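Local coordinates for protein mannan endo-1,4-beta-mannosidase (Bacillus subtilis, PDB 2WHK) that hydrolyses internal beta-1,4-mannosidic linkages in mannan, galactomannan and glucomannan as a secreted glycoside hydrolase of family 26, at residues A[29-34]-A[316-321]. Numbering follows the deposited sequence.
Sequences ENRVLS and DSWTLN. With CA (calcium ion), chain D.
A calcium ion bridges N30 and T319, showing how a metal can tie together two segments nearly 300 residues apart. The ion takes the backbone O of T319 at 2.4 Å and the side chain of N30; E324 and four waters complete its shell. Beside it, the carbonyl O of W318 is gripped twice, by N of R31 at 2.8 Å and N of V32 at 2.9 Å, which arrive from opposite faces of the carbonyl plane. The pairing then continues in parallel fashion, L320 N donating to V32 O almost straight (177°) and S34 N to L320 O. OG of S34 closes this end, meeting OD1 of N321 at 2.6 Å on a lone pair in the amide plane. At the other end, the guanidinium of R31 lies flat on the indole of W318, planes 15° apart, with CZ 3.8 Å from the centre of the six-membered ring and CD also over that face. The bend at chi3 (-75°) turns the R31 chain along the indole, while its NH2 is held by the carbonyl O of P290. Without the indole of W318, were a smaller alanine there, the guanidinium would probably lose its stacking platform and V32 CG2 the ring edge it touches. The short strand 319-320 thus adds on beside the N-terminal start of strand 32-40, a strand of the (beta/alpha)8 TIM barrel characteristic of clan GH-A.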
loop_
_atom_site.group_PDB
_atom_site.type_symbol
_atom_site.label_atom_id
_atom_site.label_comp_id
_atom_site.label_asym_id
_atom_site.label_seq_id
_atom_site.Cartn_x
_atom_site.Cartn_y
_atom_site.Cartn_z
ATOM N N GLU A 29 20.639 12.292 -1.428
ATOM C CA GLU A 29 20.134 12.093 -0.080
ATOM C C GLU A 29 18.627 12.312 -0.045
ATOM O O GLU A 29 18.054 12.882 -0.970
ATOM C CB GLU A 29 20.836 13.036 0.900
ATOM C CG GLU A 29 20.761 14.507 0.525
ATOM C CD GLU A 29 21.280 15.429 1.627
ATOM O OE1 GLU A 29 22.061 14.968 2.492
ATOM O OE2 GLU A 29 20.899 16.625 1.627
ATOM N N ASN A 30 18.000 11.842 1.030
ATOM C CA ASN A 30 16.555 11.974 1.227
ATOM C C ASN A 30 15.807 11.491 -0.004
ATOM O O ASN A 30 15.068 12.235 -0.642
ATOM C CB ASN A 30 16.184 13.422 1.592
ATOM C CG ASN A 30 16.561 13.772 3.013
ATOM O OD1 ASN A 30 16.433 12.949 3.921
ATOM N ND2 ASN A 30 17.010 15.011 3.226
ATOM N N ARG A 31 16.043 10.222 -0.338
ATOM C CA ARG A 31 15.512 9.627 -1.558
ATOM C C ARG A 31 14.701 8.354 -1.327
ATOM O O ARG A 31 14.176 7.793 -2.291
ATOM C CB ARG A 31 16.650 9.350 -2.553
ATOM C CG ARG A 31 17.823 8.571 -1.983
ATOM C CD ARG A 31 18.877 8.370 -3.059
ATOM N NE ARG A 31 18.464 7.356 -4.019
ATOM C CZ ARG A 31 19.114 7.069 -5.148
ATOM N NH1 ARG A 31 20.195 7.764 -5.506
ATOM N NH2 ARG A 31 18.653 6.103 -5.939
ATOM N N VAL A 32 14.586 7.908 -0.072
ATOM C CA VAL A 32 13.743 6.761 0.294
ATOM C C VAL A 32 12.886 7.149 1.493
ATOM O O VAL A 32 13.416 7.397 2.571
ATOM C CB VAL A 32 14.576 5.517 0.671
ATOM C CG1 VAL A 32 13.667 4.335 1.046
ATOM C CG2 VAL A 32 15.519 5.133 -0.474
ATOM N N LEU A 33 11.570 7.217 1.299
ATOM C CA LEU A 33 10.663 7.537 2.413
ATOM C C LEU A 33 10.602 6.370 3.385
ATOM O O LEU A 33 10.371 5.232 2.986
ATOM C CB LEU A 33 9.242 7.860 1.942
ATOM C CG LEU A 33 8.934 9.303 1.550
ATOM C CD1 LEU A 33 9.743 9.715 0.315
ATOM C CD2 LEU A 33 7.438 9.488 1.331
ATOM N N SER A 34 10.792 6.658 4.665
ATOM C CA SER A 34 10.523 5.675 5.696
ATOM C C SER A 34 9.022 5.492 5.867
ATOM O O SER A 34 8.214 6.374 5.531
ATOM C CB SER A 34 11.145 6.105 7.016
ATOM O OG SER A 34 10.715 7.416 7.356
ATOM N N ASP A 316 20.242 7.253 8.269
ATOM C CA ASP A 316 20.925 7.095 6.985
ATOM C C ASP A 316 20.648 8.301 6.083
ATOM O O ASP A 316 19.522 8.793 6.015
ATOM C CB ASP A 316 20.490 5.815 6.277
ATOM C CG ASP A 316 21.431 5.431 5.158
ATOM O OD1 ASP A 316 21.349 6.028 4.064
ATOM O OD2 ASP A 316 22.263 4.532 5.391
ATOM N N SER A 317 21.672 8.775 5.377
ATOM C CA SER A 317 21.512 9.949 4.518
ATOM C C SER A 317 20.442 9.771 3.428
ATOM O O SER A 317 19.864 10.742 2.957
ATOM C CB SER A 317 22.851 10.329 3.876
ATOM O OG SER A 317 23.284 9.308 2.995
ATOM N N TRP A 318 20.167 8.534 3.028
ATOM C CA TRP A 318 19.151 8.278 2.010
ATOM C C TRP A 318 17.711 8.380 2.543
ATOM O O TRP A 318 16.772 8.571 1.767
ATOM C CB TRP A 318 19.340 6.882 1.411
ATOM C CG TRP A 318 20.446 6.779 0.403
ATOM C CD1 TRP A 318 21.682 7.349 0.469
ATOM C CD2 TRP A 318 20.406 6.038 -0.820
ATOM N NE1 TRP A 318 22.413 7.019 -0.646
ATOM C CE2 TRP A 318 21.656 6.209 -1.452
ATOM C CE3 TRP A 318 19.437 5.240 -1.439
ATOM C CZ2 TRP A 318 21.958 5.616 -2.677
ATOM C CZ3 TRP A 318 19.732 4.654 -2.652
ATOM C CH2 TRP A 318 20.984 4.854 -3.267
ATOM N N THR A 319 17.544 8.238 3.857
ATOM C CA THR A 319 16.212 8.097 4.440
ATOM C C THR A 319 15.518 9.446 4.632
ATOM O O THR A 319 16.053 10.349 5.282
ATOM C CB THR A 319 16.269 7.312 5.753
ATOM O OG1 THR A 319 16.987 6.093 5.528
ATOM C CG2 THR A 319 14.862 6.981 6.246
ATOM N N LEU A 320 14.329 9.561 4.040
ATOM C CA LEU A 320 13.514 10.769 4.097
ATOM C C LEU A 320 12.381 10.508 5.087
ATOM O O LEU A 320 11.578 9.595 4.900
ATOM C CB LEU A 320 12.971 11.096 2.706
ATOM C CG LEU A 320 12.299 12.451 2.480
ATOM C CD1 LEU A 320 12.218 12.759 0.994
ATOM C CD2 LEU A 320 10.898 12.525 3.134
ATOM N N ASN A 321 12.331 11.314 6.137
ATOM C CA ASN A 321 11.439 11.067 7.267
ATOM C C ASN A 321 10.361 12.124 7.350
ATOM O O ASN A 321 10.362 13.079 6.578
ATOM C CB ASN A 321 12.262 11.023 8.554
ATOM C CG ASN A 321 13.207 9.841 8.579
ATOM O OD1 ASN A 321 12.793 8.718 8.297
ATOM N ND2 ASN A 321 14.483 10.086 8.891
HETATM CA CA CA D . 16.783 12.395 6.235
HETATM O O HOH W 1 18.089 10.618 7.556
HETATM O O HOH W 2 18.964 12.261 5.203
HETATM O O HOH W 3 16.069 12.563 8.634
HETATM O O HOH W 4 18.438 13.845 7.552
#